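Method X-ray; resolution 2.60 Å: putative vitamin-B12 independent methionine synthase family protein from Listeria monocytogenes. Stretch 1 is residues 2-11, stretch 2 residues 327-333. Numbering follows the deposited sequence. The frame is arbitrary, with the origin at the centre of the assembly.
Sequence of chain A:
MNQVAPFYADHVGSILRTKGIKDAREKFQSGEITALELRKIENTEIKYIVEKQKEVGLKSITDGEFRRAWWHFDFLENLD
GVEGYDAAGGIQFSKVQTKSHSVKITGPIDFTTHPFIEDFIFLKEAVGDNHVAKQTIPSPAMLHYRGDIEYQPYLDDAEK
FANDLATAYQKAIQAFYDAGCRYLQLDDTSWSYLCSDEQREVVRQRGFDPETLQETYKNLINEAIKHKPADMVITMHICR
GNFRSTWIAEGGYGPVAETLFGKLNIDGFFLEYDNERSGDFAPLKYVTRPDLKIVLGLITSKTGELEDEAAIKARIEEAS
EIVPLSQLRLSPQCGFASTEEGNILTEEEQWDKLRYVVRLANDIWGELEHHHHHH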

# COMPACT_ATOMS: atom_id res chain seq x y z
N ASN A 2 -3.07 -17.07 12.36
CA ASN A 2 -1.65 -16.92 11.92
C ASN A 2 -1.54 -16.88 10.40
O ASN A 2 -2.48 -17.23 9.67
CB ASN A 2 -0.80 -18.08 12.47
CG ASN A 2 0.64 -18.06 11.96
OD1 ASN A 2 1.37 -17.09 12.16
ND2 ASN A 2 1.05 -19.13 11.28
N GLN A 3 -0.36 -16.47 9.94
CA GLN A 3 -0.04 -16.34 8.53
C GLN A 3 1.34 -15.73 8.37
O GLN A 3 2.03 -15.42 9.35
CB GLN A 3 -1.07 -15.46 7.81
CG GLN A 3 -2.06 -16.25 6.99
CD GLN A 3 -1.39 -17.04 5.88
OE1 GLN A 3 -1.95 -18.02 5.38
NE2 GLN A 3 -0.20 -16.61 5.47
N VAL A 4 1.73 -15.53 7.12
CA VAL A 4 3.03 -14.96 6.82
C VAL A 4 2.88 -13.66 6.01
O VAL A 4 3.06 -12.56 6.55
CB VAL A 4 3.90 -16.00 6.07
CG1 VAL A 4 3.06 -16.71 5.02
CG2 VAL A 4 5.10 -15.32 5.43
N ALA A 5 2.54 -13.79 4.73
CA ALA A 5 2.37 -12.63 3.86
C ALA A 5 1.12 -11.87 4.35
O ALA A 5 0.94 -11.72 5.56
CB ALA A 5 2.21 -13.11 2.43
N PRO A 6 0.26 -11.37 3.44
CA PRO A 6 -0.89 -10.68 4.03
C PRO A 6 -1.72 -11.71 4.81
O PRO A 6 -1.90 -12.82 4.33
CB PRO A 6 -1.61 -10.12 2.82
CG PRO A 6 -1.29 -11.10 1.76
CD PRO A 6 0.18 -11.31 1.97
N PHE A 7 -2.20 -11.33 5.99
CA PHE A 7 -2.99 -12.24 6.83
C PHE A 7 -4.46 -12.24 6.47
O PHE A 7 -4.96 -11.28 5.88
CB PHE A 7 -2.85 -11.86 8.31
CG PHE A 7 -1.48 -11.40 8.68
CD1 PHE A 7 -1.16 -10.05 8.65
CD2 PHE A 7 -0.47 -12.32 8.96
CE1 PHE A 7 0.14 -9.62 8.90
CE2 PHE A 7 0.83 -11.91 9.22
CZ PHE A 7 1.14 -10.56 9.18
N TYR A 8 -5.15 -13.31 6.84
CA TYR A 8 -6.58 -13.43 6.56
C TYR A 8 -7.31 -12.15 6.93
O TYR A 8 -8.24 -11.75 6.23
CB TYR A 8 -7.16 -14.62 7.32
CG TYR A 8 -6.51 -15.93 6.98
CD1 TYR A 8 -6.50 -16.41 5.67
CD2 TYR A 8 -5.90 -16.70 7.96
CE1 TYR A 8 -5.91 -17.63 5.36
CE2 TYR A 8 -5.31 -17.92 7.66
CZ TYR A 8 -5.32 -18.37 6.37
OH TYR A 8 -4.74 -19.58 6.09
N ALA A 9 -6.92 -11.53 8.04
CA ALA A 9 -7.50 -10.26 8.46
C ALA A 9 -6.35 -9.28 8.39
O ALA A 9 -5.49 -9.23 9.27
CB ALA A 9 -8.03 -10.35 9.88
N ASP A 10 -6.32 -8.50 7.31
CA ASP A 10 -5.26 -7.54 7.08
C ASP A 10 -5.91 -6.21 6.72
O ASP A 10 -7.14 -6.12 6.67
CB ASP A 10 -4.39 -8.05 5.93
CG ASP A 10 -2.93 -7.66 6.08
OD1 ASP A 10 -2.67 -6.50 6.47
OD2 ASP A 10 -2.06 -8.52 5.79
N HIS A 11 -5.11 -5.17 6.49
CA HIS A 11 -5.66 -3.87 6.12
C HIS A 11 -4.68 -3.07 5.29
O HIS A 11 -3.47 -3.24 5.41
CB HIS A 11 -6.08 -3.09 7.38
CG HIS A 11 -4.95 -2.73 8.29
ND1 HIS A 11 -4.46 -1.45 8.41
CD2 HIS A 11 -4.24 -3.48 9.17
CE1 HIS A 11 -3.51 -1.42 9.33
NE2 HIS A 11 -3.36 -2.64 9.80
N GLN A 327 -5.83 -19.30 -0.51
CA GLN A 327 -5.01 -18.14 -0.84
C GLN A 327 -5.79 -16.85 -1.01
O GLN A 327 -5.47 -16.04 -1.86
CB GLN A 327 -4.19 -18.43 -2.10
CG GLN A 327 -4.95 -19.17 -3.20
CD GLN A 327 -4.10 -19.44 -4.42
OE1 GLN A 327 -3.60 -18.52 -5.06
NE2 GLN A 327 -3.91 -20.72 -4.73
N LEU A 328 -6.81 -16.65 -0.19
CA LEU A 328 -7.57 -15.41 -0.26
C LEU A 328 -7.55 -14.75 1.11
O LEU A 328 -7.46 -15.42 2.15
CB LEU A 328 -9.02 -15.69 -0.73
CG LEU A 328 -9.24 -16.21 -2.16
CD1 LEU A 328 -10.72 -16.42 -2.44
CD2 LEU A 328 -8.66 -15.21 -3.16
N ARG A 329 -7.61 -13.42 1.11
CA ARG A 329 -7.59 -12.64 2.34
C ARG A 329 -8.70 -11.61 2.32
O ARG A 329 -9.24 -11.30 1.27
CB ARG A 329 -6.24 -11.94 2.53
CG ARG A 329 -5.13 -12.81 3.17
CD ARG A 329 -4.83 -14.03 2.35
NE ARG A 329 -3.78 -14.86 2.94
CZ ARG A 329 -3.72 -16.19 2.80
NH1 ARG A 329 -4.63 -16.84 2.11
NH2 ARG A 329 -2.72 -16.86 3.34
N LEU A 330 -9.03 -11.09 3.49
CA LEU A 330 -10.08 -10.11 3.66
C LEU A 330 -9.51 -8.82 4.24
O LEU A 330 -8.43 -8.81 4.84
CB LEU A 330 -11.12 -10.69 4.61
CG LEU A 330 -12.33 -9.82 4.94
CD1 LEU A 330 -13.12 -9.58 3.68
CD2 LEU A 330 -13.19 -10.52 6.00
N SER A 331 -10.23 -7.72 4.06
CA SER A 331 -9.79 -6.44 4.57
C SER A 331 -10.82 -5.44 4.16
O SER A 331 -11.74 -5.77 3.43
CB SER A 331 -8.51 -6.00 3.90
OG SER A 331 -8.81 -5.48 2.61
N PRO A 332 -10.70 -4.21 4.66
CA PRO A 332 -11.70 -3.23 4.24
C PRO A 332 -11.26 -2.78 2.84
O PRO A 332 -10.13 -3.03 2.45
CB PRO A 332 -11.62 -2.16 5.33
CG PRO A 332 -10.24 -2.30 5.89
CD PRO A 332 -9.94 -3.77 5.84
N GLN A 333 -12.16 -2.16 2.07
CA GLN A 333 -11.86 -1.73 0.70
C GLN A 333 -10.60 -0.87 0.48
O GLN A 333 -9.84 -1.11 -0.45
CB GLN A 333 -13.08 -1.04 0.07
CG GLN A 333 -13.57 0.19 0.83
CD GLN A 333 -14.75 0.89 0.16
OE1 GLN A 333 -15.78 0.28 -0.13
NE2 GLN A 333 -14.59 2.19 -0.09

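R329 dominates the contact between the N-terminal segment and the strand 328-332. Its CA-to-CB bond points sideways, but the side chain then bends back to the N-terminal segment, where NE donates a hydrogen bond to the carbonyl oxygen of P6 (R329 NE to P6 O, 3.1 Å). That oxygen lies near the plane of the guanidinium, as suits an in-plane N-H donor. Y8 covers one face of the same group, with Y8 CE1 3.6 Å from R329 NH1. The aliphatic part of the arginine is packed as well, R329 CG lying 3.1 Å from F7 O. Within its own strand, R329 NH1 donates to L328 O at 3.2 Å.

The CA-to-CB bond of Y8 points away from the strand, yet the end of its side chain comes nearer, and L328 O sits at the ring edge, 3.8 Å from Y8 CD1. The Y8 backbone contributes too, its O accepting from L330 N at 2.9 Å; two residues on, D10 N donates to L330 O at 3.3 Å. L330 thus uses both its amide and its carbonyl, forming a single beta bridge with A9. Beyond it, S331 CB approaches D10 O at 3.1 Å. Within its own segment the D10 carboxylate accepts F7 N at OD2 and H11 N at OD1, both at 2.8 Å, and both oxygens are also bonded elsewhere in the structure.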